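Local coordinates for uncharacterized protein (Novosphingobium aromaticivorans, PDB 3M7A) that is of unknown function but belongs to the DUF192 family of small, mainly beta proteins, and is probably exported to the cell envelope, at residues 23-28 and 36-41; 50-55 and 74-79; 84-89 and 117-122. All coordinates share one frame; numbering follows the deposited sequence.

In the fold
Interactions 1 and 3 belong to the same mixed sheet, where strand 61-66 lies between strands 32-41 and 118-123. Their centres are about 10 Å apart, and Phe36 CE1 meets Ile122 CG2 at 3.7 Å in the core they share. Interaction 2 joins two surface loops about 18 Å, centre to centre, from interaction 1 and about 13 Å from interaction 3. It is tied to the hairpin by a salt bridge of 2.6 Å between Glu39 OE1 and Arg54 NH2, and to the other pair by Phe75 CE1, which packs 3.6 Å from Val119 CG2. No active site is known; a 1,2-ethanediol, probably from the crystallisation liquor, lies about 5 Å from the Leu40 side chain.

Interaction 1: 23-28 and 36-41; sequences VPVTVT and FRSELA
Val23 and Ser38 form one hydrogen-bonded pair of an antiparallel hairpin, Val25 and Phe36 the next, while the strand axes are twisted to 122° between their directions. Four backbone bonds join them: Val23 N to Ser38 O, Ser38 N to Val23 O, Val25 N to Phe36 O and Phe36 N to Val25 O, each 2.9 Å. The pair between them, Pro24 and Arg37, is non-hydrogen-bonded. A proline suits that place, because an N-H is not asked of it in this pairing.

The Pro24 and Arg37 side chains lie side by side, pointing the same way. The Arg37 chain is bent at chi2 (-70°) and chi3 (-60°), which place CD and NE. One face of the guanidinium lies over Pro24 N. Arg37 NH1 is 3.7 Å from Pro24 CD, while NH1 and NH2 are hydrogen-bonded to the carbonyls of Ala7, Ala10 and Ala11 in the N-terminal part of the chain.

On the other face lie Val23, Val25, Phe36 and Ser38. Val25 CG2 packs against the small Ser38 side chain, 3.5 Å from OG. That hydroxyl gives a weak hydrogen bond to Phe36 O at 3.1 Å, a carbonyl that also accepts from Val25 N, so a buried serine is at least partly satisfied by its own strand. Val27 CG2 comes to the edge of the Phe36 ring, near its plane, 4.1 Å from CE2.

Strand 118-123 covers this apolar face: Phe36 rests on Leu120 and Ile122, and Ser38 on Leu120. Strand 61-66 adds Ile64 against Val25 and Ser38, and strand 137-139 brings Val138 to Val25.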
ATOM      1  N   VAL A  23      -1.703   4.816   9.975  1.00  5.61           N
ATOM      2  CA  VAL A  23      -0.416   5.457  10.114  1.00  5.96           C
ATOM      3  C   VAL A  23      -0.058   6.169   8.827  1.00  5.78           C
ATOM      4  O   VAL A  23      -0.417   5.737   7.730  1.00  5.68           O
ATOM      5  CB  VAL A  23       0.684   4.424  10.501  1.00  5.85           C
ATOM      6  CG1 VAL A  23       0.349   3.725  11.848  1.00  9.30           C
ATOM      7  CG2 VAL A  23       0.904   3.405   9.365  1.00  6.97           C
ATOM      8  N   PRO A  24       0.708   7.255   8.927  1.00  6.48           N
ATOM      9  CA  PRO A  24       1.164   7.929   7.703  1.00  6.78           C
ATOM     10  C   PRO A  24       2.276   7.135   7.012  1.00  5.72           C
ATOM     11  O   PRO A  24       3.214   6.672   7.667  1.00  7.54           O
ATOM     12  CB  PRO A  24       1.691   9.262   8.216  1.00  8.19           C
ATOM     13  CG  PRO A  24       2.085   8.977   9.622  1.00  8.62           C
ATOM     14  CD  PRO A  24       1.075   8.003  10.130  1.00  6.32           C
ATOM     15  N   VAL A  25       2.157   6.973   5.690  1.00  5.33           N
ATOM     16  CA  VAL A  25       3.172   6.285   4.871  1.00  5.11           C
ATOM     17  C   VAL A  25       3.559   7.259   3.774  1.00  6.04           C
ATOM     18  O   VAL A  25       2.687   7.855   3.156  1.00  6.69           O
ATOM     19  CB  VAL A  25       2.620   4.979   4.255  1.00  5.38           C
ATOM     20  CG1 VAL A  25       3.659   4.339   3.336  1.00  6.27           C
ATOM     21  CG2 VAL A  25       2.146   4.030   5.341  1.00  7.31           C
ATOM     22  N   THR A  26       4.864   7.399   3.536  1.00  5.07           N
ATOM     23  CA  THR A  26       5.360   8.284   2.488  1.00  5.20           C
ATOM     24  C   THR A  26       6.071   7.484   1.431  1.00  4.89           C
ATOM     25  O   THR A  26       6.653   6.437   1.707  1.00  6.79           O
ATOM     26  CB  THR A  26       6.297   9.389   3.060  1.00  6.64           C
ATOM     27  OG1 THR A  26       7.442   8.792   3.670  1.00  7.35           O
ATOM     28  CG2 THR A  26       5.530  10.266   4.065  1.00  8.52           C
ATOM     29  N   VAL A  27       5.977   7.992   0.218  1.00  5.46           N
ATOM     30  CA  VAL A  27       6.647   7.422  -0.933  1.00  5.45           C
ATOM     31  C   VAL A  27       7.365   8.590  -1.607  1.00  5.42           C
ATOM     32  O   VAL A  27       6.720   9.559  -2.025  1.00  6.55           O
ATOM     33  CB  VAL A  27       5.693   6.721  -1.937  1.00  5.68           C
ATOM     34  CG1 VAL A  27       6.486   6.072  -3.041  1.00  7.24           C
ATOM     35  CG2 VAL A  27       4.816   5.679  -1.219  1.00  7.42           C
ATOM     36  N   THR A  28       8.696   8.490  -1.731  1.00  6.42           N
ATOM     37  CA  THR A  28       9.521   9.611  -2.169  1.00  7.06           C
ATOM     38  C   THR A  28      10.482   9.169  -3.255  1.00  6.90           C
ATOM     39  O   THR A  28      11.166   8.145  -3.141  1.00  7.98           O
ATOM     40  CB  THR A  28      10.278  10.233  -0.979  1.00  7.31           C
ATOM     41  OG1 THR A  28       9.340  10.534   0.049  1.00  8.23           O
ATOM     42  CG2 THR A  28      11.022  11.494  -1.398  1.00  8.94           C
ATOM     43  N   PHE A  36       0.157   8.814   2.239  1.00  6.19           N
ATOM     44  CA  PHE A  36      -1.058   8.014   2.348  1.00  5.42           C
ATOM     45  C   PHE A  36      -1.339   7.718   3.812  1.00  5.48           C
ATOM     46  O   PHE A  36      -0.492   7.140   4.476  1.00  7.53           O
ATOM     47  CB  PHE A  36      -0.930   6.724   1.546  1.00  6.26           C
ATOM     48  CG  PHE A  36      -0.593   6.963   0.113  1.00  5.47           C
ATOM     49  CD1 PHE A  36      -1.582   7.267  -0.801  1.00  6.48           C
ATOM     50  CD2 PHE A  36       0.723   6.943  -0.336  1.00  5.71           C
ATOM     51  CE1 PHE A  36      -1.286   7.512  -2.136  1.00  6.99           C
ATOM     52  CE2 PHE A  36       1.043   7.204  -1.660  1.00  7.78           C
ATOM     53  CZ  PHE A  36       0.040   7.472  -2.567  1.00  8.27           C
ATOM     54  N   ARG A  37      -2.540   8.029   4.283  1.00  5.49           N
ATOM     55  CA  ARG A  37      -2.985   7.584   5.595  1.00  5.48           C
ATOM     56  C   ARG A  37      -3.429   6.124   5.441  1.00  5.34           C
ATOM     57  O   ARG A  37      -4.443   5.859   4.796  1.00  5.20           O
ATOM     58  CB  ARG A  37      -4.159   8.431   6.095  1.00  7.64           C
ATOM     59  CG  ARG A  37      -3.925   9.900   6.254  1.00 10.64           C
ATOM     60  CD  ARG A  37      -3.030  10.208   7.356  1.00 13.67           C
ATOM     61  NE  ARG A  37      -3.516   9.742   8.659  1.00 11.70           N
ATOM     62  CZ  ARG A  37      -2.862   9.915   9.804  1.00 11.48           C
ATOM     63  NH1 ARG A  37      -1.663  10.526   9.812  1.00 12.04           N
ATOM     64  NH2 ARG A  37      -3.375   9.426  10.942  1.00 12.78           N
ATOM     65  N   SER A  38      -2.655   5.214   6.011  1.00  5.14           N
ATOM     66  CA  SER A  38      -2.769   3.805   5.679  1.00  5.43           C
ATOM     67  C   SER A  38      -3.144   2.936   6.867  1.00  4.80           C
ATOM     68  O   SER A  38      -2.501   2.973   7.895  1.00  5.20           O
ATOM     69  CB  SER A  38      -1.429   3.340   5.098  1.00  5.13           C
ATOM     70  OG  SER A  38      -1.086   4.091   3.960  1.00  7.34           O
ATOM     71  N   GLU A  39      -4.170   2.123   6.690  1.00  5.02           N
ATOM     72  CA  GLU A  39      -4.459   1.057   7.649  1.00  4.63           C
ATOM     73  C   GLU A  39      -3.277   0.095   7.694  1.00  4.25           C
ATOM     74  O   GLU A  39      -2.772  -0.290   6.627  1.00  5.36           O
ATOM     75  CB  GLU A  39      -5.693   0.296   7.199  1.00  4.32           C
ATOM     76  CG  GLU A  39      -6.999   1.048   7.461  1.00  5.45           C
ATOM     77  CD  GLU A  39      -8.140   0.360   6.745  1.00  5.11           C
ATOM     78  OE1 GLU A  39      -8.714  -0.570   7.348  1.00  6.51           O
ATOM     79  OE2 GLU A  39      -8.411   0.674   5.550  1.00  6.96           O
ATOM     80  N   LEU A  40      -2.910  -0.367   8.888  1.00  4.83           N
ATOM     81  CA  LEU A  40      -1.755  -1.226   9.073  0.50  5.20           C
ATOM     82  C   LEU A  40      -2.225  -2.658   9.289  1.00  5.58           C
ATOM     83  O   LEU A  40      -2.847  -2.978  10.312  1.00  5.60           O
ATOM     84  CB  LEU A  40      -0.940  -0.720  10.269  0.50  5.60           C
ATOM     85  CG  LEU A  40       0.471  -1.268  10.463  0.50  6.10           C
ATOM     86  CD1 LEU A  40       1.146  -0.526  11.627  0.50  7.32           C
ATOM     87  CD2 LEU A  40       0.458  -2.770  10.711  0.50  6.11           C
ATOM     88  N   ALA A  41      -1.936  -3.498   8.309  1.00  5.28           N
ATOM     89  CA  ALA A  41      -2.231  -4.928   8.398  1.00  5.16           C
ATOM     90  C   ALA A  41      -0.932  -5.632   8.723  1.00  5.99           C
ATOM     91  O   ALA A  41       0.040  -5.545   7.969  1.00  6.33           O
ATOM     92  CB  ALA A  41      -2.774  -5.429   7.063  1.00  6.10           C
TER

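Interaction 2: 50-55 and 74-79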
ATOM      1  N   GLY A  50      -6.808  -8.070   3.648  1.00  5.55           N
ATOM      2  CA  GLY A  50      -6.509  -6.872   2.846  1.00  5.93           C
ATOM      3  C   GLY A  50      -7.668  -5.910   2.835  1.00  5.79           C
ATOM      4  O   GLY A  50      -8.264  -5.630   3.876  1.00  6.24           O
ATOM      5  N   LEU A  51      -7.967  -5.431   1.632  1.00  5.05           N
ATOM      6  CA  LEU A  51      -9.071  -4.496   1.407  1.00  6.23           C
ATOM      7  C   LEU A  51     -10.309  -5.198   0.827  1.00  6.19           C
ATOM      8  O   LEU A  51     -11.133  -4.566   0.180  1.00  7.62           O
ATOM      9  CB  LEU A  51      -8.611  -3.321   0.522  1.00  6.05           C
ATOM     10  CG  LEU A  51      -7.737  -2.279   1.212  1.00  5.70           C
ATOM     11  CD1 LEU A  51      -7.074  -1.352   0.169  1.00  6.32           C
ATOM     12  CD2 LEU A  51      -8.566  -1.474   2.196  1.00  8.15           C
HETATM   13  N   MSE A  52     -10.433  -6.497   1.067  1.00  6.67           N
HETATM   14  CA  MSE A  52     -11.645  -7.198   0.666  1.00  6.67           C
HETATM   15  C   MSE A  52     -12.879  -6.458   1.173  1.00  7.12           C
HETATM   16  O   MSE A  52     -12.899  -5.897   2.287  1.00  8.66           O
HETATM   17  CB  MSE A  52     -11.660  -8.616   1.233  1.00  6.90           C
HETATM   18  CG  MSE A  52     -10.727  -9.586   0.570  1.00  6.36           C
HETATM   19 SE   MSE A  52     -11.002 -11.352   1.295  0.75  9.26          SE
HETATM   20  CE  MSE A  52      -9.710 -12.251   0.194  1.00  8.91           C
ATOM     21  N   PHE A  53     -13.902  -6.472   0.309  1.00  7.53           N
ATOM     22  CA  PHE A  53     -15.247  -5.960   0.600  1.00  8.24           C
ATOM     23  C   PHE A  53     -15.394  -4.450   0.638  1.00  8.75           C
ATOM     24  O   PHE A  53     -16.527  -3.960   0.659  1.00 10.14           O
ATOM     25  CB  PHE A  53     -15.851  -6.555   1.886  1.00 10.21           C
ATOM     26  CG  PHE A  53     -15.726  -8.040   1.968  1.00 12.95           C
ATOM     27  CD1 PHE A  53     -16.371  -8.838   1.054  1.00 14.15           C
ATOM     28  CD2 PHE A  53     -14.920  -8.633   2.923  1.00 16.99           C
ATOM     29  CE1 PHE A  53     -16.239 -10.226   1.100  1.00 19.57           C
ATOM     30  CE2 PHE A  53     -14.776 -10.015   2.984  1.00 20.90           C
ATOM     31  CZ  PHE A  53     -15.428 -10.805   2.060  1.00 19.05           C
ATOM     32  N   ARG A  54     -14.286  -3.706   0.630  1.00  7.72           N
ATOM     33  CA  ARG A  54     -14.352  -2.249   0.687  0.50  8.55           C
ATOM     34  C   ARG A  54     -14.899  -1.692  -0.599  1.00  9.40           C
ATOM     35  O   ARG A  54     -14.463  -2.090  -1.668  1.00 11.09           O
ATOM     36  CB  ARG A  54     -12.971  -1.649   0.866  0.50  7.61           C
ATOM     37  CG  ARG A  54     -12.338  -1.992   2.143  0.50  6.00           C
ATOM     38  CD  ARG A  54     -13.072  -1.432   3.345  0.50  8.97           C
ATOM     39  NE  ARG A  54     -12.375  -1.866   4.546  0.50 11.49           N
ATOM     40  CZ  ARG A  54     -11.298  -1.264   5.037  0.50 10.27           C
ATOM     41  NH1 ARG A  54     -10.831  -0.163   4.476  0.50 11.08           N
ATOM     42  NH2 ARG A  54     -10.711  -1.763   6.104  0.50 10.89           N
ATOM     43  N   THR A  55     -15.845  -0.757  -0.530  1.00  8.66           N
ATOM     44  CA  THR A  55     -16.409  -0.167  -1.753  1.00  9.99           C
ATOM     45  C   THR A  55     -15.855   1.219  -2.069  1.00  8.95           C
ATOM     46  O   THR A  55     -16.162   1.772  -3.111  1.00 11.82           O
ATOM     47  CB  THR A  55     -17.929  -0.120  -1.703  1.00 11.63           C
ATOM     48  OG1 THR A  55     -18.317   0.595  -0.535  1.00 14.83           O
ATOM     49  CG2 THR A  55     -18.480  -1.572  -1.654  1.00 14.16           C
ATOM     50  N   THR A  74       2.633 -12.795  -2.449  1.00  7.22           N
ATOM     51  CA  THR A  74       1.822 -12.927  -3.667  1.00  7.51           C
ATOM     52  C   THR A  74       0.393 -12.544  -3.288  1.00  6.10           C
ATOM     53  O   THR A  74      -0.124 -13.033  -2.295  1.00  7.53           O
ATOM     54  CB  THR A  74       1.866 -14.361  -4.252  1.00  8.85           C
ATOM     55  OG1 THR A  74       3.219 -14.666  -4.593  1.00 11.12           O
ATOM     56  CG2 THR A  74       1.019 -14.484  -5.515  1.00  9.54           C
ATOM     57  N   PHE A  75      -0.207 -11.637  -4.066  1.00  6.09           N
ATOM     58  CA  PHE A  75      -1.524 -11.082  -3.767  1.00  6.96           C
ATOM     59  C   PHE A  75      -2.553 -11.566  -4.789  1.00  5.88           C
ATOM     60  O   PHE A  75      -2.211 -12.123  -5.836  1.00  7.06           O
ATOM     61  CB  PHE A  75      -1.439  -9.550  -3.733  1.00  7.65           C
ATOM     62  CG  PHE A  75      -0.938  -9.015  -2.428  1.00  7.25           C
ATOM     63  CD1 PHE A  75       0.353  -9.208  -2.030  1.00 13.03           C
ATOM     64  CD2 PHE A  75      -1.781  -8.360  -1.572  1.00  8.82           C
ATOM     65  CE1 PHE A  75       0.798  -8.748  -0.817  1.00 12.99           C
ATOM     66  CE2 PHE A  75      -1.342  -7.895  -0.381  1.00  9.54           C
ATOM     67  CZ  PHE A  75      -0.053  -8.095   0.017  1.00  9.83           C
ATOM     68  N   TRP A  76      -3.825 -11.358  -4.485  1.00  6.83           N
ATOM     69  CA  TRP A  76      -4.903 -11.534  -5.447  1.00  6.66           C
ATOM     70  C   TRP A  76      -6.065 -10.614  -5.089  1.00  6.73           C
ATOM     71  O   TRP A  76      -6.003  -9.918  -4.100  1.00  7.32           O
ATOM     72  CB  TRP A  76      -5.373 -12.992  -5.539  1.00  6.92           C
ATOM     73  CG  TRP A  76      -6.062 -13.565  -4.332  1.00  6.35           C
ATOM     74  CD1 TRP A  76      -6.110 -13.049  -3.079  1.00  6.70           C
ATOM     75  CD2 TRP A  76      -6.779 -14.804  -4.292  1.00  7.53           C
ATOM     76  NE1 TRP A  76      -6.810 -13.898  -2.248  1.00  7.21           N
ATOM     77  CE2 TRP A  76      -7.240 -14.973  -2.979  1.00  7.99           C
ATOM     78  CE3 TRP A  76      -7.100 -15.767  -5.249  1.00  8.99           C
ATOM     79  CZ2 TRP A  76      -7.965 -16.104  -2.580  1.00  9.62           C
ATOM     80  CZ3 TRP A  76      -7.833 -16.871  -4.861  1.00 11.53           C
ATOM     81  CH2 TRP A  76      -8.266 -17.022  -3.541  1.00 10.63           C
HETATM   82  N   MSE A  77      -7.112 -10.627  -5.919  1.00  6.10           N
HETATM   83  CA  MSE A  77      -8.207  -9.695  -5.803  1.00  5.92           C
HETATM   84  C   MSE A  77      -9.545 -10.378  -5.507  1.00  7.30           C
HETATM   85  O   MSE A  77     -10.596  -9.775  -5.653  1.00  7.20           O
HETATM   86  CB  MSE A  77      -8.283  -8.822  -7.058  1.00  5.24           C
HETATM   87  CG  MSE A  77      -7.060  -7.933  -7.254  1.00  6.32           C
HETATM   88 SE   MSE A  77      -6.916  -6.493  -5.959  0.75  8.42          SE
HETATM   89  CE  MSE A  77      -8.169  -5.307  -6.826  1.00  8.77           C
ATOM     90  N   ARG A  78      -9.506 -11.614  -5.004  1.00  7.16           N
ATOM     91  CA  ARG A  78     -10.733 -12.248  -4.538  0.60  8.46           C
ATOM     92  C   ARG A  78     -11.434 -11.308  -3.535  1.00  7.72           C
ATOM     93  O   ARG A  78     -10.786 -10.746  -2.641  1.00  7.85           O
ATOM     94  CB  ARG A  78     -10.453 -13.621  -3.916  0.60 10.12           C
ATOM     95  CG  ARG A  78     -11.730 -14.296  -3.360  0.60 11.20           C
ATOM     96  CD  ARG A  78     -11.630 -15.751  -2.962  0.60  9.83           C
ATOM     97  NE  ARG A  78     -11.695 -16.647  -4.115  0.60 11.33           N
ATOM     98  CZ  ARG A  78     -11.720 -17.977  -4.027  0.60 10.53           C
ATOM     99  NH1 ARG A  78     -11.675 -18.578  -2.842  0.60  7.21           N
ATOM    100  NH2 ARG A  78     -11.782 -18.708  -5.130  0.60 13.28           N
ATOM    101  N   ASN A  79     -12.756 -11.139  -3.703  1.00  7.33           N
ATOM    102  CA  ASN A  79     -13.581 -10.284  -2.846  1.00  7.92           C
ATOM    103  C   ASN A  79     -13.209  -8.809  -2.801  1.00  6.21           C
ATOM    104  O   ASN A  79     -13.752  -8.090  -1.989  1.00  7.89           O
ATOM    105  CB  ASN A  79     -13.646 -10.819  -1.398  1.00  8.26           C
ATOM    106  CG  ASN A  79     -14.312 -12.171  -1.302  1.00  9.66           C
ATOM    107  OD1 ASN A  79     -15.293 -12.440  -2.016  1.00 11.60           O
ATOM    108  ND2 ASN A  79     -13.825 -13.008  -0.402  1.00 10.81           N
TER
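Phe53 and Asn79 join two surface loops, the first of them folded into a type II beta turn from Leu51 to Arg54. The turn is closed by the bond from Arg54 N to Leu51 O, a long one at 3.3 Å. Phe53 stands at its third position with positive phi (74°), where glycine is more usual. Asn79 also has positive phi, a conformation that asparagine accepts more readily than most residues.

One hydrogen bond crosses the contact, from Phe53 N to Asn79 O at 2.8 Å. The same carbonyl oxygen receives a CA-H...O contact from Met52.

Packing does the rest. The Asn79 amide lies alongside the Phe53 ring with the two planes 27° apart, CG 3.6 Å from Phe53 CE1 and ND2 3.7 Å from Phe53 CZ. Met52, a selenomethionine, crosses Asn79 with SE 3.7 Å from Asn79 ND2. An alanine in place of Asn79 would probably leave Phe53 CE1 and CZ without the amide beside them and let the exposed ring turn more freely, although the backbone bond could remain.

Arg78 CB lies over the centre of one face of the Trp76 ring, and Arg78 NE is salt-bridged to Glu107. Beyond CG the Met52 chain is extended, which carries CE across to the other segment. There Met52 CE sits 3.4 Å from Arg78 O and 4.1 Å from Trp76 NE1.

Interaction 3: 84-89 and 117-122; sequences LDIIFV and LAVLEI
Ile87 and Leu120 stand at the middle of an antiparallel strand pair that ends in a classic beta bulge, where Leu117 and Ala118 both face Val89. The axes run at 161°, and seven backbone hydrogen bonds join the strands. At the bulge Val89 O accepts two of them: Leu117 N comes at 2.9 Å with a bent N-H...O angle of 130°, and Ala118 N at 3.3 Å but straighter.

The Ile87 side chain shows how one face is filled. Its CB lies 3.3 Å from Leu120 O. Ile87 CG1, anti to the carbonyl carbon (chi1 -58°), stays 3.6 Å from Leu120 O. Ile87 CD1 then reaches the neighbouring side chains, meeting Ile122 CD1 at 3.8 Å and Leu120 CD2 at 4.1 Å. Branched and long aliphatic residues suit this buried face, and at its bulged end Ala118 is small enough to sit beside Val89 and touch Trp140. Asp85 is the polar exception there: OD1 takes hydrogen bonds from the backbone N atoms of Asn101 and Gly125, and OD2 from that of Ala127. An acidic group near the start of helix 126-130 would probably also be favoured by the helix dipole.

The other face carries Ile86, Phe88, Val119 and Glu121. Ile86 CG2 and Val119 CG1 press together at 3.4 Å, tighter than usual carbon contact, while Val119 CG2 touches the Phe88 ring near CD1. Phe75 packs on Ile86, Val119 and Glu121 from strand 72-75. Glu121 is extended beyond CG, beside Ile86; its methylenes suit the apolar setting, while the carboxylate too is buried there, with OE2 near Ile86 CD1. At the end of the pair, the Leu84 side chain crosses that of Glu121, its CD1 3.6 Å from Glu121 OE1.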
ATOM      1  N   LEU A  84      -6.964  -1.646  -7.585  1.00  5.02           N
ATOM      2  CA  LEU A  84      -5.855  -1.226  -6.720  1.00  4.53           C
ATOM      3  C   LEU A  84      -4.545  -1.290  -7.471  1.00  4.63           C
ATOM      4  O   LEU A  84      -4.358  -2.110  -8.369  1.00  6.46           O
ATOM      5  CB  LEU A  84      -5.743  -2.160  -5.512  1.00  5.93           C
ATOM      6  CG  LEU A  84      -6.908  -2.135  -4.543  1.00  6.03           C
ATOM      7  CD1 LEU A  84      -6.769  -3.282  -3.501  1.00  6.93           C
ATOM      8  CD2 LEU A  84      -7.055  -0.784  -3.865  1.00  6.50           C
ATOM      9  N   ASP A  85      -3.608  -0.429  -7.065  1.00  4.86           N
ATOM     10  CA  ASP A  85      -2.207  -0.583  -7.383  1.00  4.98           C
ATOM     11  C   ASP A  85      -1.525  -1.176  -6.141  1.00  4.53           C
ATOM     12  O   ASP A  85      -1.711  -0.701  -5.015  1.00  5.38           O
ATOM     13  CB  ASP A  85      -1.550   0.756  -7.720  1.00  5.07           C
ATOM     14  CG  ASP A  85      -1.972   1.325  -9.061  1.00  5.26           C
ATOM     15  OD1 ASP A  85      -2.730   0.672  -9.811  1.00  5.22           O
ATOM     16  OD2 ASP A  85      -1.508   2.451  -9.377  1.00  6.24           O
ATOM     17  N   ILE A  86      -0.762  -2.241  -6.370  1.00  4.70           N
ATOM     18  CA  ILE A  86      -0.106  -2.982  -5.297  1.00  4.45           C
ATOM     19  C   ILE A  86       1.405  -2.750  -5.414  1.00  4.02           C
ATOM     20  O   ILE A  86       2.047  -3.204  -6.352  1.00  5.76           O
ATOM     21  CB  ILE A  86      -0.467  -4.475  -5.315  1.00  5.47           C
ATOM     22  CG1 ILE A  86      -2.002  -4.664  -5.376  1.00  7.60           C
ATOM     23  CG2 ILE A  86       0.083  -5.189  -4.075  1.00  6.60           C
ATOM     24  CD1 ILE A  86      -2.473  -6.132  -5.283  1.00 10.62           C
ATOM     25  N   ILE A  87       1.942  -2.014  -4.440  1.00  4.96           N
ATOM     26  CA  ILE A  87       3.318  -1.555  -4.468  1.00  5.24           C
ATOM     27  C   ILE A  87       4.128  -2.396  -3.495  1.00  4.47           C
ATOM     28  O   ILE A  87       3.901  -2.363  -2.289  1.00  4.75           O
ATOM     29  CB  ILE A  87       3.356  -0.057  -4.059  1.00  5.53           C
ATOM     30  CG1 ILE A  87       2.484   0.813  -4.984  1.00  6.77           C
ATOM     31  CG2 ILE A  87       4.802   0.438  -3.967  1.00  6.27           C
ATOM     32  CD1 ILE A  87       2.166   2.206  -4.451  1.00  7.80           C
ATOM     33  N   PHE A  88       5.046  -3.193  -4.025  1.00  4.39           N
ATOM     34  CA  PHE A  88       5.814  -4.142  -3.216  1.00  4.63           C
ATOM     35  C   PHE A  88       7.157  -3.499  -2.827  1.00  4.87           C
ATOM     36  O   PHE A  88       7.880  -2.976  -3.695  1.00  6.23           O
ATOM     37  CB  PHE A  88       6.094  -5.403  -4.013  1.00  5.32           C
ATOM     38  CG  PHE A  88       4.868  -6.156  -4.438  1.00  5.51           C
ATOM     39  CD1 PHE A  88       4.262  -7.079  -3.600  1.00  7.29           C
ATOM     40  CD2 PHE A  88       4.317  -5.977  -5.689  1.00  7.46           C
ATOM     41  CE1 PHE A  88       3.169  -7.808  -4.011  1.00  9.21           C
ATOM     42  CE2 PHE A  88       3.185  -6.694  -6.093  1.00  6.93           C
ATOM     43  CZ  PHE A  88       2.628  -7.614  -5.259  1.00  7.41           C
ATOM     44  N   VAL A  89       7.463  -3.554  -1.536  1.00  5.57           N
ATOM     45  CA  VAL A  89       8.605  -2.856  -0.965  1.00  5.72           C
ATOM     46  C   VAL A  89       9.622  -3.889  -0.436  1.00  5.05           C
ATOM     47  O   VAL A  89       9.267  -4.806   0.321  1.00  5.59           O
ATOM     48  CB  VAL A  89       8.142  -1.916   0.161  1.00  5.35           C
ATOM     49  CG1 VAL A  89       9.354  -1.206   0.785  1.00  6.36           C
ATOM     50  CG2 VAL A  89       7.089  -0.933  -0.329  1.00  6.47           C
ATOM     51  N   LEU A 117       9.316  -6.769   2.402  1.00  5.53           N
ATOM     52  CA  LEU A 117       9.236  -6.158   3.726  1.00  5.77           C
ATOM     53  C   LEU A 117       7.868  -5.520   3.969  1.00  5.28           C
ATOM     54  O   LEU A 117       7.360  -5.542   5.089  1.00  5.63           O
ATOM     55  CB  LEU A 117      10.369  -5.130   3.857  1.00  6.01           C
ATOM     56  CG  LEU A 117      10.390  -4.377   5.184  1.00  6.54           C
ATOM     57  CD1 LEU A 117      10.659  -5.318   6.370  1.00  9.27           C
ATOM     58  CD2 LEU A 117      11.460  -3.287   5.130  1.00  9.10           C
ATOM     59  N   ALA A 118       7.307  -4.891   2.941  1.00  4.88           N
ATOM     60  CA  ALA A 118       6.021  -4.208   3.072  1.00  5.07           C
ATOM     61  C   ALA A 118       5.317  -4.188   1.729  1.00  4.57           C
ATOM     62  O   ALA A 118       5.940  -4.332   0.689  1.00  4.83           O
ATOM     63  CB  ALA A 118       6.223  -2.775   3.605  1.00  5.17           C
ATOM     64  N   VAL A 119       4.014  -3.970   1.762  1.00  4.71           N
ATOM     65  CA  VAL A 119       3.208  -3.736   0.594  1.00  4.99           C
ATOM     66  C   VAL A 119       2.304  -2.551   0.883  1.00  4.37           C
ATOM     67  O   VAL A 119       1.739  -2.460   1.958  1.00  4.98           O
ATOM     68  CB  VAL A 119       2.345  -4.968   0.238  1.00  5.12           C
ATOM     69  CG1 VAL A 119       1.540  -4.721  -1.036  1.00  7.86           C
ATOM     70  CG2 VAL A 119       3.243  -6.221   0.069  1.00  6.18           C
ATOM     71  N   LEU A 120       2.186  -1.644  -0.088  1.00  4.33           N
ATOM     72  CA  LEU A 120       1.298  -0.503   0.019  1.00  4.34           C
ATOM     73  C   LEU A 120       0.270  -0.629  -1.098  1.00  3.87           C
ATOM     74  O   LEU A 120       0.626  -0.708  -2.287  1.00  4.95           O
ATOM     75  CB  LEU A 120       2.081   0.800  -0.109  1.00  4.50           C
ATOM     76  CG  LEU A 120       1.211   2.046  -0.131  1.00  5.70           C
ATOM     77  CD1 LEU A 120       0.493   2.286   1.222  1.00  7.39           C
ATOM     78  CD2 LEU A 120       2.058   3.279  -0.476  1.00  7.88           C
ATOM     79  N   GLU A 121      -1.001  -0.671  -0.717  1.00  4.16           N
ATOM     80  CA  GLU A 121      -2.103  -0.645  -1.685  1.00  4.42           C
ATOM     81  C   GLU A 121      -2.775   0.727  -1.707  1.00  3.61           C
ATOM     82  O   GLU A 121      -3.098   1.271  -0.663  1.00  4.45           O
ATOM     83  CB  GLU A 121      -3.165  -1.708  -1.349  1.00  5.11           C
ATOM     84  CG  GLU A 121      -2.655  -3.124  -1.530  1.00  4.95           C
ATOM     85  CD  GLU A 121      -3.637  -4.217  -1.198  1.00  6.16           C
ATOM     86  OE1 GLU A 121      -4.709  -3.955  -0.652  1.00  6.83           O
ATOM     87  OE2 GLU A 121      -3.285  -5.380  -1.479  1.00  8.15           O
ATOM     88  N   ILE A 122      -2.932   1.256  -2.912  1.00  4.25           N
ATOM     89  CA  ILE A 122      -3.588   2.530  -3.162  1.00  4.66           C
ATOM     90  C   ILE A 122      -4.541   2.340  -4.348  1.00  5.14           C
ATOM     91  O   ILE A 122      -4.566   1.303  -4.997  1.00  4.86           O
ATOM     92  CB  ILE A 122      -2.559   3.643  -3.446  1.00  5.20           C
ATOM     93  CG1 ILE A 122      -1.770   3.403  -4.741  1.00  5.56           C
ATOM     94  CG2 ILE A 122      -1.638   3.813  -2.227  1.00  6.23           C
ATOM     95  CD1 ILE A 122      -0.786   4.539  -5.064  1.00  7.01           C
TER